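Local coordinates for protein thiaminase-I (Naegleria gruberi, PDB 4HCW) that is a thiaminase and probably has the two-lobed alpha/beta build related to periplasmic binding proteins, at residues A[7-15]-A[61-69]; A[29-38]-A[285-296]. All coordinates share one frame; numbering follows the deposited sequence.

Interaction 1. Residues A[7-15]-A[61-69]; sequences KTLTVGLFP and SLPDVFSTD
Pro63 is the first residue of 61-69 to reach the neighbouring strand, its CB lying 3.7 Å from Thr10 OG1. Asp64 follows with a reciprocal grip on Thr10. Its backbone N donates to Thr10 OG1 at 3.0 Å, while Thr10 N donates to Asp64 OD2 at 3.1 Å. The second bond is almost straight (175°) and arrives on the anti side of the carboxylate. Thr10 OG1 can reach both Asp64 N and, by a weak bond, OD2 because chi1 of 56° sets it between the backbone N and carbonyl carbon. OD2 thus takes the Thr10 N-H, the weak hydroxyl bond and a salt bridge from Lys275. At Val65 regular pairing begins: its N donates to Thr10 O and its O accepts from Gly12 N (2.7 Å), the two bonds straddling Val11. The valine side chains lie side by side, Val65 CG1 to Val11 CG2 being 3.6 Å. Phe66 pairs with Gly12; its ring leads away, with Leu62 CD2 3.7 Å above the centre of one face. Ser67 N then donates to Gly12 O at 2.7 Å, and its OG, bonded to Gln116, lies beside Phe14 CB. Axes 4.5 Å apart and 6° between directions describe neighbouring parallel strands. The order 44-50, 8-13, 65-69, 260-267, 110-125, with 260-267 antiparallel to both neighbours, is consistent with a type II periplasmic-binding-protein lobe.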
ATOM      1  N   LYS A   7     -30.621 -10.500   9.384  1.00136.81           N
ATOM      2  CA  LYS A   7     -29.250 -10.913   9.656  1.00136.81           C
ATOM      3  C   LYS A   7     -28.352 -10.667   8.446  1.00136.81           C
ATOM      4  O   LYS A   7     -28.134 -11.560   7.626  1.00136.81           O
ATOM      5  N   THR A   8     -27.840  -9.444   8.339  1.00191.43           N
ATOM      6  CA  THR A   8     -26.981  -9.061   7.226  1.00191.43           C
ATOM      7  C   THR A   8     -25.594  -8.657   7.716  1.00191.43           C
ATOM      8  O   THR A   8     -25.421  -8.281   8.874  1.00191.43           O
ATOM      9  CB  THR A   8     -27.585  -7.892   6.424  1.00128.39           C
ATOM     10  OG1 THR A   8     -27.559  -6.699   7.217  1.00128.39           O
ATOM     11  CG2 THR A   8     -29.018  -8.202   6.021  1.00128.39           C
ATOM     12  N   LEU A   9     -24.609  -8.733   6.826  1.00 92.85           N
ATOM     13  CA  LEU A   9     -23.234  -8.383   7.169  1.00 92.85           C
ATOM     14  C   LEU A   9     -22.690  -7.304   6.236  1.00 92.85           C
ATOM     15  O   LEU A   9     -22.612  -7.502   5.024  1.00 92.85           O
ATOM     16  CB  LEU A   9     -22.337  -9.621   7.108  1.00 76.29           C
ATOM     17  CG  LEU A   9     -20.883  -9.446   7.550  1.00 76.29           C
ATOM     18  CD1 LEU A   9     -20.802  -9.233   9.052  1.00 76.29           C
ATOM     19  CD2 LEU A   9     -20.040 -10.640   7.129  1.00 76.29           C
ATOM     20  N   THR A  10     -22.315  -6.164   6.807  1.00 86.28           N
ATOM     21  CA  THR A  10     -21.756  -5.065   6.023  1.00 86.28           C
ATOM     22  C   THR A  10     -20.241  -5.193   5.890  1.00 86.28           C
ATOM     23  O   THR A  10     -19.527  -5.297   6.887  1.00 86.28           O
ATOM     24  CB  THR A  10     -22.101  -3.693   6.635  1.00 70.40           C
ATOM     25  OG1 THR A  10     -21.661  -3.647   7.998  1.00 70.40           O
ATOM     26  CG2 THR A  10     -23.601  -3.447   6.582  1.00 70.40           C
ATOM     27  N   VAL A  11     -19.759  -5.184   4.651  1.00 70.90           N
ATOM     28  CA  VAL A  11     -18.330  -5.300   4.385  1.00 70.90           C
ATOM     29  C   VAL A  11     -17.789  -4.059   3.684  1.00 70.90           C
ATOM     30  O   VAL A  11     -18.278  -3.671   2.622  1.00 70.90           O
ATOM     31  CB  VAL A  11     -18.013  -6.539   3.527  1.00 70.90           C
ATOM     32  CG1 VAL A  11     -16.516  -6.639   3.273  1.00 70.90           C
ATOM     33  CG2 VAL A  11     -18.528  -7.798   4.204  1.00 70.90           C
ATOM     34  N   GLY A  12     -16.778  -3.439   4.285  1.00 76.92           N
ATOM     35  CA  GLY A  12     -16.149  -2.267   3.705  1.00 76.92           C
ATOM     36  C   GLY A  12     -14.870  -2.613   2.965  1.00 76.92           C
ATOM     37  O   GLY A  12     -13.827  -2.835   3.581  1.00 76.92           O
ATOM     38  N   LEU A  13     -14.950  -2.656   1.640  1.00 62.17           N
ATOM     39  CA  LEU A  13     -13.811  -3.038   0.811  1.00 62.17           C
ATOM     40  C   LEU A  13     -12.876  -1.867   0.522  1.00 62.17           C
ATOM     41  O   LEU A  13     -13.309  -0.715   0.450  1.00 62.17           O
ATOM     42  CB  LEU A  13     -14.291  -3.649  -0.507  1.00 59.83           C
ATOM     43  CG  LEU A  13     -15.071  -4.961  -0.410  1.00 59.83           C
ATOM     44  CD1 LEU A  13     -15.460  -5.454  -1.794  1.00 59.83           C
ATOM     45  CD2 LEU A  13     -14.256  -6.011   0.329  1.00 59.83           C
ATOM     46  N   PHE A  14     -11.593  -2.175   0.360  1.00 74.76           N
ATOM     47  CA  PHE A  14     -10.597  -1.183  -0.027  1.00 74.76           C
ATOM     48  C   PHE A  14     -10.860  -0.741  -1.463  1.00 74.76           C
ATOM     49  O   PHE A  14     -10.716  -1.532  -2.396  1.00 74.76           O
ATOM     50  CB  PHE A  14      -9.193  -1.774   0.104  1.00 84.18           C
ATOM     51  CG  PHE A  14      -8.089  -0.786  -0.136  1.00 84.18           C
ATOM     52  CD1 PHE A  14      -7.735   0.128   0.843  1.00 84.18           C
ATOM     53  CD2 PHE A  14      -7.395  -0.782  -1.334  1.00 84.18           C
ATOM     54  CE1 PHE A  14      -6.714   1.036   0.627  1.00 84.18           C
ATOM     55  CE2 PHE A  14      -6.374   0.121  -1.556  1.00 84.18           C
ATOM     56  CZ  PHE A  14      -6.034   1.032  -0.574  1.00 84.18           C
ATOM     57  N   PRO A  15     -11.250   0.530  -1.644  1.00 76.47           N
ATOM     58  CA  PRO A  15     -11.744   1.031  -2.931  1.00 76.47           C
ATOM     59  C   PRO A  15     -10.643   1.475  -3.889  1.00 76.47           C
ATOM     60  O   PRO A  15     -10.929   1.752  -5.054  1.00 76.47           O
ATOM     61  CB  PRO A  15     -12.583   2.239  -2.518  1.00 49.65           C
ATOM     62  CG  PRO A  15     -11.874   2.768  -1.316  1.00 49.65           C
ATOM     63  CD  PRO A  15     -11.277   1.573  -0.603  1.00 49.65           C
ATOM     64  N   SER A  61     -17.301   5.956  11.777  1.00 90.82           N
ATOM     65  CA  SER A  61     -18.391   4.988  11.734  1.00 90.82           C
ATOM     66  C   SER A  61     -17.990   3.726  10.974  1.00 90.82           C
ATOM     67  O   SER A  61     -18.249   3.598   9.777  1.00 90.82           O
ATOM     68  CB  SER A  61     -19.641   5.613  11.108  1.00 96.33           C
ATOM     69  OG  SER A  61     -19.375   6.088   9.799  1.00 96.33           O
ATOM     70  N   LEU A  62     -17.360   2.796  11.684  1.00 89.11           N
ATOM     71  CA  LEU A  62     -16.878   1.558  11.085  1.00 89.11           C
ATOM     72  C   LEU A  62     -18.014   0.573  10.821  1.00 89.11           C
ATOM     73  O   LEU A  62     -18.938   0.456  11.625  1.00 89.11           O
ATOM     74  CB  LEU A  62     -15.831   0.906  11.992  1.00 73.07           C
ATOM     75  CG  LEU A  62     -14.583   1.733  12.304  1.00 73.07           C
ATOM     76  CD1 LEU A  62     -13.763   1.073  13.401  1.00 73.07           C
ATOM     77  CD2 LEU A  62     -13.742   1.929  11.051  1.00 73.07           C
ATOM     78  N   PRO A  63     -17.946  -0.136   9.684  1.00104.03           N
ATOM     79  CA  PRO A  63     -18.899  -1.203   9.357  1.00104.03           C
ATOM     80  C   PRO A  63     -18.618  -2.456  10.183  1.00104.03           C
ATOM     81  O   PRO A  63     -17.768  -2.421  11.073  1.00104.03           O
ATOM     82  CB  PRO A  63     -18.620  -1.483   7.874  1.00 83.24           C
ATOM     83  CG  PRO A  63     -17.826  -0.306   7.385  1.00 83.24           C
ATOM     84  CD  PRO A  63     -17.034   0.144   8.564  1.00 83.24           C
ATOM     85  N   ASP A  64     -19.322  -3.545   9.889  1.00 92.52           N
ATOM     86  CA  ASP A  64     -19.100  -4.812  10.581  1.00 92.52           C
ATOM     87  C   ASP A  64     -17.681  -5.310  10.344  1.00 92.52           C
ATOM     88  O   ASP A  64     -16.959  -5.641  11.285  1.00 92.52           O
ATOM     89  CB  ASP A  64     -20.107  -5.865  10.115  1.00118.92           C
ATOM     90  CG  ASP A  64     -21.514  -5.585  10.601  1.00118.92           C
ATOM     91  OD1 ASP A  64     -21.662  -5.072  11.731  1.00118.92           O
ATOM     92  OD2 ASP A  64     -22.472  -5.878   9.854  1.00118.92           O
ATOM     93  N   VAL A  65     -17.290  -5.362   9.076  1.00 94.94           N
ATOM     94  CA  VAL A  65     -15.934  -5.732   8.696  1.00 94.94           C
ATOM     95  C   VAL A  65     -15.437  -4.785   7.609  1.00 94.94           C
ATOM     96  O   VAL A  65     -16.128  -4.548   6.618  1.00 94.94           O
ATOM     97  CB  VAL A  65     -15.858  -7.201   8.224  1.00 76.91           C
ATOM     98  CG1 VAL A  65     -17.142  -7.600   7.518  1.00 76.91           C
ATOM     99  CG2 VAL A  65     -14.644  -7.425   7.331  1.00 76.91           C
ATOM    100  N   PHE A  66     -14.245  -4.235   7.807  1.00 82.39           N
ATOM    101  CA  PHE A  66     -13.717  -3.213   6.911  1.00 82.39           C
ATOM    102  C   PHE A  66     -12.248  -3.446   6.571  1.00 82.39           C
ATOM    103  O   PHE A  66     -11.512  -4.067   7.337  1.00 82.39           O
ATOM    104  CB  PHE A  66     -13.887  -1.829   7.542  1.00 80.99           C
ATOM    105  CG  PHE A  66     -13.322  -1.725   8.931  1.00 80.99           C
ATOM    106  CD1 PHE A  66     -11.994  -1.387   9.130  1.00 80.99           C
ATOM    107  CD2 PHE A  66     -14.120  -1.968  10.038  1.00 80.99           C
ATOM    108  CE1 PHE A  66     -11.471  -1.296  10.405  1.00 80.99           C
ATOM    109  CE2 PHE A  66     -13.603  -1.877  11.316  1.00 80.99           C
ATOM    110  CZ  PHE A  66     -12.276  -1.539  11.499  1.00 80.99           C
ATOM    111  N   SER A  67     -11.833  -2.939   5.415  1.00 78.82           N
ATOM    112  CA  SER A  67     -10.432  -2.982   5.020  1.00 78.82           C
ATOM    113  C   SER A  67      -9.825  -1.590   5.135  1.00 78.82           C
ATOM    114  O   SER A  67     -10.292  -0.646   4.498  1.00 78.82           O
ATOM    115  CB  SER A  67     -10.287  -3.503   3.590  1.00 88.89           C
ATOM    116  OG  SER A  67      -8.923  -3.587   3.214  1.00 88.89           O
ATOM    117  N   THR A  68      -8.788  -1.464   5.956  1.00 62.32           N
ATOM    118  CA  THR A  68      -8.148  -0.173   6.176  1.00 62.32           C
ATOM    119  C   THR A  68      -6.637  -0.254   6.022  1.00 62.32           C
ATOM    120  O   THR A  68      -6.036  -1.310   6.221  1.00 62.32           O
ATOM    121  CB  THR A  68      -8.464   0.381   7.575  1.00 71.16           C
ATOM    122  OG1 THR A  68      -7.697   1.570   7.803  1.00 71.16           O
ATOM    123  CG2 THR A  68      -8.120  -0.645   8.645  1.00 71.16           C
ATOM    124  N   ASP A  69      -6.028   0.870   5.661  1.00 69.35           N
ATOM    125  CA  ASP A  69      -4.578   0.968   5.616  1.00 69.35           C
ATOM    126  C   ASP A  69      -4.057   0.853   7.042  1.00 69.35           C
ATOM    127  O   ASP A  69      -4.638   1.417   7.969  1.00 69.35           O
ATOM    128  CB  ASP A  69      -4.154   2.302   4.997  1.00 74.86           C
ATOM    129  CG  ASP A  69      -2.684   2.335   4.614  1.00 74.86           C
ATOM    130  OD1 ASP A  69      -1.863   1.677   5.290  1.00 74.86           O
ATOM    131  OD2 ASP A  69      -2.346   3.026   3.630  1.00 74.86           O
TER

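Interaction 2. Residues A[29-38]-A[285-296]; sequences LINLIKDVLP and NLLTNTLVLDLL
Ile33 and Val292 bring their CA atoms closest, 6.2 Å apart, in this antiparallel helix pair, where helix 29-34 runs against helix 290-296. The axes stand 10.1 Å apart with 168° between their directions, and no hydrogen bond crosses, so the contact rests on aliphatic side chains. The tight inner part centres on Ile33, whose CG2 faces Val292 CG1 while its CD1 reaches in to Leu296 CD2 at 3.6 Å. With CG1 anti to the carbonyl carbon (chi1 -63°), the isoleucine splits its two branches between these partners, crossing each at about a right angle. Leu37, farther along the chain, continues the buried row: both its methyls lie 3.7 Å from Leu286 CD2, and its CD2 also meets Val292 CG2. At the other end, Leu29 CD1 lies against the backbone carbonyl of Leu295. The outer side is built differently. Val36 spreads its two methyls over leucines, CG1 on Leu291 CD2 (3.6 Å) and CG2 on Leu295 CD1 (3.8 Å), and here Leu291 is exposed, with Val36 and Leu295 only partly covered. Beyond Leu37, Pro38 sets CD and CG beside Asn285 ND2. That amide is held in turn by Asn289, the N-cap between the two helices: Asn289 ND2 donates to Asn285 OD1 at 2.8 Å, and Asn289 OD1 accepts from Leu291 N at 3.0 Å.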
ATOM      1  N   LEU A  29     -11.249  -2.342 -11.328  1.00 66.87           N
ATOM      2  CA  LEU A  29     -10.974  -3.703 -10.881  1.00 66.87           C
ATOM      3  C   LEU A  29     -11.829  -4.058  -9.671  1.00 66.87           C
ATOM      4  O   LEU A  29     -12.191  -5.219  -9.472  1.00 66.87           O
ATOM      5  CB  LEU A  29      -9.492  -3.868 -10.540  1.00 55.32           C
ATOM      6  CG  LEU A  29      -9.053  -5.269 -10.107  1.00 55.32           C
ATOM      7  CD1 LEU A  29      -9.198  -6.255 -11.257  1.00 55.32           C
ATOM      8  CD2 LEU A  29      -7.628  -5.255  -9.581  1.00 55.32           C
ATOM      9  N   ILE A  30     -12.153  -3.051  -8.867  1.00 62.29           N
ATOM     10  CA  ILE A  30     -12.969  -3.252  -7.676  1.00 62.29           C
ATOM     11  C   ILE A  30     -14.373  -3.738  -8.043  1.00 62.29           C
ATOM     12  O   ILE A  30     -15.005  -4.469  -7.281  1.00 62.29           O
ATOM     13  CB  ILE A  30     -13.041  -1.968  -6.809  1.00 69.62           C
ATOM     14  CG1 ILE A  30     -13.717  -2.255  -5.466  1.00 69.62           C
ATOM     15  CG2 ILE A  30     -13.752  -0.843  -7.553  1.00 69.62           C
ATOM     16  CD1 ILE A  30     -13.024  -3.326  -4.652  1.00 69.62           C
ATOM     17  N   ASN A  31     -14.847  -3.344  -9.222  1.00 69.39           N
ATOM     18  CA  ASN A  31     -16.150  -3.782  -9.703  1.00 69.39           C
ATOM     19  C   ASN A  31     -16.119  -5.226 -10.190  1.00 69.39           C
ATOM     20  O   ASN A  31     -17.079  -5.974 -10.003  1.00 69.39           O
ATOM     21  CB  ASN A  31     -16.659  -2.860 -10.812  1.00 63.24           C
ATOM     22  CG  ASN A  31     -17.041  -1.486 -10.296  1.00 63.24           C
ATOM     23  OD1 ASN A  31     -17.391  -1.325  -9.127  1.00 63.24           O
ATOM     24  ND2 ASN A  31     -16.978  -0.488 -11.171  1.00 63.24           N
ATOM     25  N   LEU A  32     -15.010  -5.613 -10.814  1.00 79.99           N
ATOM     26  CA  LEU A  32     -14.840  -6.982 -11.285  1.00 79.99           C
ATOM     27  C   LEU A  32     -14.790  -7.953 -10.110  1.00 79.99           C
ATOM     28  O   LEU A  32     -15.368  -9.036 -10.166  1.00 79.99           O
ATOM     29  CB  LEU A  32     -13.571  -7.113 -12.129  1.00 63.08           C
ATOM     30  CG  LEU A  32     -13.532  -6.322 -13.438  1.00 63.08           C
ATOM     31  CD1 LEU A  32     -12.277  -6.656 -14.229  1.00 63.08           C
ATOM     32  CD2 LEU A  32     -14.782  -6.589 -14.265  1.00 63.08           C
ATOM     33  N   ILE A  33     -14.101  -7.552  -9.047  1.00 64.30           N
ATOM     34  CA  ILE A  33     -13.993  -8.374  -7.848  1.00 64.30           C
ATOM     35  C   ILE A  33     -15.327  -8.448  -7.109  1.00 64.30           C
ATOM     36  O   ILE A  33     -15.724  -9.512  -6.633  1.00 64.30           O
ATOM     37  CB  ILE A  33     -12.898  -7.847  -6.899  1.00 63.37           C
ATOM     38  CG1 ILE A  33     -11.530  -7.922  -7.579  1.00 63.37           C
ATOM     39  CG2 ILE A  33     -12.883  -8.633  -5.596  1.00 63.37           C
ATOM     40  CD1 ILE A  33     -10.387  -7.498  -6.692  1.00 63.37           C
ATOM     41  N   LYS A  34     -16.018  -7.315  -7.029  1.00 82.54           N
ATOM     42  CA  LYS A  34     -17.314  -7.245  -6.360  1.00 82.54           C
ATOM     43  C   LYS A  34     -18.344  -8.178  -6.992  1.00 82.54           C
ATOM     44  O   LYS A  34     -19.184  -8.748  -6.296  1.00 82.54           O
ATOM     45  CB  LYS A  34     -17.839  -5.807  -6.362  1.00 96.49           C
ATOM     46  CG  LYS A  34     -17.790  -5.126  -5.004  1.00 96.49           C
ATOM     47  CD  LYS A  34     -18.037  -3.630  -5.123  1.00 96.49           C
ATOM     48  CE  LYS A  34     -19.362  -3.331  -5.807  1.00 96.49           C
ATOM     49  NZ  LYS A  34     -19.567  -1.867  -5.991  1.00 96.49           N
ATOM     50  N   ASP A  35     -18.270  -8.340  -8.310  1.00 91.45           N
ATOM     51  CA  ASP A  35     -19.220  -9.182  -9.030  1.00 91.45           C
ATOM     52  C   ASP A  35     -18.926 -10.673  -8.858  1.00 91.45           C
ATOM     53  O   ASP A  35     -19.683 -11.520  -9.330  1.00 91.45           O
ATOM     54  CB  ASP A  35     -19.244  -8.816 -10.517  1.00 97.35           C
ATOM     55  CG  ASP A  35     -19.758  -7.410 -10.767  1.00 97.35           C
ATOM     56  OD1 ASP A  35     -20.560  -6.913  -9.947  1.00 97.35           O
ATOM     57  OD2 ASP A  35     -19.363  -6.802 -11.783  1.00 97.35           O
ATOM     58  N   VAL A  36     -17.826 -10.984  -8.178  1.00 72.87           N
ATOM     59  CA  VAL A  36     -17.419 -12.367  -7.953  1.00 72.87           C
ATOM     60  C   VAL A  36     -17.761 -12.812  -6.531  1.00 72.87           C
ATOM     61  O   VAL A  36     -18.057 -13.983  -6.285  1.00 72.87           O
ATOM     62  CB  VAL A  36     -15.905 -12.548  -8.215  1.00 78.28           C
ATOM     63  CG1 VAL A  36     -15.449 -13.952  -7.849  1.00 78.28           C
ATOM     64  CG2 VAL A  36     -15.580 -12.244  -9.668  1.00 78.28           C
ATOM     65  N   LEU A  37     -17.736 -11.863  -5.601  1.00 99.39           N
ATOM     66  CA  LEU A  37     -18.009 -12.152  -4.198  1.00 99.39           C
ATOM     67  C   LEU A  37     -19.456 -12.592  -3.976  1.00 99.39           C
ATOM     68  O   LEU A  37     -20.376 -12.050  -4.589  1.00 99.39           O
ATOM     69  CB  LEU A  37     -17.694 -10.929  -3.337  1.00 68.20           C
ATOM     70  CG  LEU A  37     -16.302 -10.332  -3.546  1.00 68.20           C
ATOM     71  CD1 LEU A  37     -16.077  -9.145  -2.623  1.00 68.20           C
ATOM     72  CD2 LEU A  37     -15.228 -11.389  -3.347  1.00 68.20           C
ATOM     73  N   PRO A  38     -19.657 -13.585  -3.095  1.00 84.48           N
ATOM     74  CA  PRO A  38     -20.983 -14.121  -2.772  1.00 84.48           C
ATOM     75  C   PRO A  38     -21.776 -13.185  -1.867  1.00 84.48           C
ATOM     76  O   PRO A  38     -21.221 -12.614  -0.928  1.00 84.48           O
ATOM     77  CB  PRO A  38     -20.657 -15.416  -2.027  1.00 97.13           C
ATOM     78  CG  PRO A  38     -19.339 -15.155  -1.395  1.00 97.13           C
ATOM     79  CD  PRO A  38     -18.587 -14.293  -2.370  1.00 97.13           C
ATOM     80  N   ASN A 285     -12.593 -16.011   2.124  1.00 84.56           N
ATOM     81  CA  ASN A 285     -12.867 -16.012   0.696  1.00 84.56           C
ATOM     82  C   ASN A 285     -12.070 -14.929  -0.018  1.00 84.56           C
ATOM     83  O   ASN A 285     -11.426 -15.190  -1.030  1.00 84.56           O
ATOM     84  CB  ASN A 285     -14.360 -15.819   0.434  1.00 92.63           C
ATOM     85  CG  ASN A 285     -14.713 -15.949  -1.033  1.00 92.63           C
ATOM     86  OD1 ASN A 285     -14.188 -16.813  -1.736  1.00 92.63           O
ATOM     87  ND2 ASN A 285     -15.598 -15.083  -1.507  1.00 92.63           N
ATOM     88  N   LEU A 286     -12.108 -13.714   0.522  1.00 78.97           N
ATOM     89  CA  LEU A 286     -11.411 -12.575  -0.070  1.00 78.97           C
ATOM     90  C   LEU A 286      -9.906 -12.791  -0.208  1.00 78.97           C
ATOM     91  O   LEU A 286      -9.267 -12.199  -1.077  1.00 78.97           O
ATOM     92  CB  LEU A 286     -11.664 -11.308   0.750  1.00 71.37           C
ATOM     93  CG  LEU A 286     -12.935 -10.513   0.453  1.00 71.37           C
ATOM     94  CD1 LEU A 286     -13.106  -9.399   1.471  1.00 71.37           C
ATOM     95  CD2 LEU A 286     -12.879  -9.944  -0.953  1.00 71.37           C
ATOM     96  N   LEU A 287      -9.346 -13.643   0.644  1.00 79.08           N
ATOM     97  CA  LEU A 287      -7.900 -13.816   0.698  1.00 79.08           C
ATOM     98  C   LEU A 287      -7.407 -15.117   0.065  1.00 79.08           C
ATOM     99  O   LEU A 287      -6.229 -15.233  -0.272  1.00 79.08           O
ATOM    100  CB  LEU A 287      -7.412 -13.724   2.145  1.00 62.57           C
ATOM    101  CG  LEU A 287      -7.818 -12.464   2.911  1.00 62.57           C
ATOM    102  CD1 LEU A 287      -7.229 -12.468   4.312  1.00 62.57           C
ATOM    103  CD2 LEU A 287      -7.400 -11.217   2.153  1.00 62.57           C
ATOM    104  N   THR A 288      -8.298 -16.089  -0.099  1.00 91.42           N
ATOM    105  CA  THR A 288      -7.886 -17.405  -0.587  1.00 91.42           C
ATOM    106  C   THR A 288      -8.533 -17.828  -1.908  1.00 91.42           C
ATOM    107  O   THR A 288      -8.058 -18.759  -2.559  1.00 91.42           O
ATOM    108  CB  THR A 288      -8.126 -18.506   0.469  1.00 93.80           C
ATOM    109  OG1 THR A 288      -9.529 -18.604   0.750  1.00 93.80           O
ATOM    110  CG2 THR A 288      -7.374 -18.188   1.753  1.00 93.80           C
ATOM    111  N   ASN A 289      -9.612 -17.154  -2.299  1.00 75.68           N
ATOM    112  CA  ASN A 289     -10.290 -17.465  -3.556  1.00 75.68           C
ATOM    113  C   ASN A 289      -9.371 -17.231  -4.748  1.00 75.68           C
ATOM    114  O   ASN A 289      -8.920 -16.111  -4.984  1.00 75.68           O
ATOM    115  CB  ASN A 289     -11.568 -16.634  -3.702  1.00 75.46           C
ATOM    116  CG  ASN A 289     -12.500 -17.167  -4.777  1.00 75.46           C
ATOM    117  OD1 ASN A 289     -12.063 -17.603  -5.841  1.00 75.46           O
ATOM    118  ND2 ASN A 289     -13.798 -17.131  -4.497  1.00 75.46           N
ATOM    119  N   THR A 290      -9.102 -18.296  -5.497  1.00 75.99           N
ATOM    120  CA  THR A 290      -8.168 -18.237  -6.617  1.00 75.99           C
ATOM    121  C   THR A 290      -8.635 -17.300  -7.726  1.00 75.99           C
ATOM    122  O   THR A 290      -7.816 -16.722  -8.437  1.00 75.99           O
ATOM    123  CB  THR A 290      -7.909 -19.635  -7.211  1.00102.65           C
ATOM    124  OG1 THR A 290      -9.144 -20.199  -7.670  1.00102.65           O
ATOM    125  CG2 THR A 290      -7.295 -20.551  -6.164  1.00102.65           C
ATOM    126  N   LEU A 291      -9.947 -17.151  -7.874  1.00 73.47           N
ATOM    127  CA  LEU A 291     -10.490 -16.259  -8.892  1.00 73.47           C
ATOM    128  C   LEU A 291     -10.250 -14.801  -8.519  1.00 73.47           C
ATOM    129  O   LEU A 291      -9.943 -13.975  -9.377  1.00 73.47           O
ATOM    130  CB  LEU A 291     -11.982 -16.518  -9.112  1.00 69.85           C
ATOM    131  CG  LEU A 291     -12.650 -15.672 -10.200  1.00 69.85           C
ATOM    132  CD1 LEU A 291     -11.871 -15.755 -11.504  1.00 69.85           C
ATOM    133  CD2 LEU A 291     -14.090 -16.108 -10.412  1.00 69.85           C
ATOM    134  N   VAL A 292     -10.390 -14.491  -7.234  1.00 64.64           N
ATOM    135  CA  VAL A 292     -10.114 -13.147  -6.744  1.00 64.64           C
ATOM    136  C   VAL A 292      -8.622 -12.851  -6.864  1.00 64.64           C
ATOM    137  O   VAL A 292      -8.227 -11.765  -7.288  1.00 64.64           O
ATOM    138  CB  VAL A 292     -10.559 -12.975  -5.280  1.00 52.67           C
ATOM    139  CG1 VAL A 292     -10.202 -11.588  -4.772  1.00 52.67           C
ATOM    140  CG2 VAL A 292     -12.055 -13.222  -5.150  1.00 52.67           C
ATOM    141  N   LEU A 293      -7.800 -13.831  -6.499  1.00 56.05           N
ATOM    142  CA  LEU A 293      -6.353 -13.699  -6.602  1.00 56.05           C
ATOM    143  C   LEU A 293      -5.917 -13.488  -8.049  1.00 56.05           C
ATOM    144  O   LEU A 293      -5.059 -12.652  -8.329  1.00 56.05           O
ATOM    145  CB  LEU A 293      -5.652 -14.927  -6.016  1.00 70.29           C
ATOM    146  CG  LEU A 293      -5.812 -15.161  -4.512  1.00 70.29           C
ATOM    147  CD1 LEU A 293      -5.011 -16.378  -4.070  1.00 70.29           C
ATOM    148  CD2 LEU A 293      -5.396 -13.929  -3.725  1.00 70.29           C
ATOM    149  N   ASP A 294      -6.513 -14.247  -8.964  1.00 70.08           N
ATOM    150  CA  ASP A 294      -6.185 -14.129 -10.381  1.00 70.08           C
ATOM    151  C   ASP A 294      -6.576 -12.761 -10.931  1.00 70.08           C
ATOM    152  O   ASP A 294      -5.864 -12.186 -11.753  1.00 70.08           O
ATOM    153  CB  ASP A 294      -6.857 -15.241 -11.194  1.00 90.82           C
ATOM    154  CG  ASP A 294      -6.214 -16.598 -10.972  1.00 90.82           C
ATOM    155  OD1 ASP A 294      -4.991 -16.645 -10.721  1.00 90.82           O
ATOM    156  OD2 ASP A 294      -6.930 -17.618 -11.049  1.00 90.82           O
ATOM    157  N   LEU A 295      -7.710 -12.244 -10.466  1.00 58.21           N
ATOM    158  CA  LEU A 295      -8.168 -10.920 -10.872  1.00 58.21           C
ATOM    159  C   LEU A 295      -7.248  -9.836 -10.323  1.00 58.21           C
ATOM    160  O   LEU A 295      -6.983  -8.839 -10.995  1.00 58.21           O
ATOM    161  CB  LEU A 295      -9.607 -10.681 -10.413  1.00 59.32           C
ATOM    162  CG  LEU A 295     -10.695 -11.417 -11.198  1.00 59.32           C
ATOM    163  CD1 LEU A 295     -12.032 -11.294 -10.493  1.00 59.32           C
ATOM    164  CD2 LEU A 295     -10.787 -10.879 -12.617  1.00 59.32           C
ATOM    165  N   LEU A 296      -6.766 -10.036  -9.100  1.00 60.77           N
ATOM    166  CA  LEU A 296      -5.799  -9.124  -8.499  1.00 60.77           C
ATOM    167  C   LEU A 296      -4.514  -9.100  -9.316  1.00 60.77           C
ATOM    168  O   LEU A 296      -3.859  -8.064  -9.433  1.00 60.77           O
ATOM    169  CB  LEU A 296      -5.491  -9.532  -7.057  1.00 51.30           C
ATOM    170  CG  LEU A 296      -6.572  -9.265  -6.008  1.00 51.30           C
ATOM    171  CD1 LEU A 296      -6.158  -9.835  -4.661  1.00 51.30           C
ATOM    172  CD2 LEU A 296      -6.848  -7.775  -5.898  1.00 51.30           C
TER

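The centres of the two interactions are 16 Å apart, and their segments alternate along the chain. They meet at Leu13, at the end of strand 8-13: its CD2 is 3.8 Å from Leu286 CD1, and its CD1 is 3.8 Å from Leu37 CD1. A second junction puts Phe14 O 3.7 Å from Ile30 CD1. Helix 275-288 is common to both, since Lys275 and Ile283 meet residues of interaction 1 whereas Asn285 and Leu286 belong to interaction 2. Residues 29-38 and the end of helix 275-288 therefore pack on the end of strand 8-13, while 290-296 meets the sheet separately, through Leu296 on Tyr117 of strand 110-125.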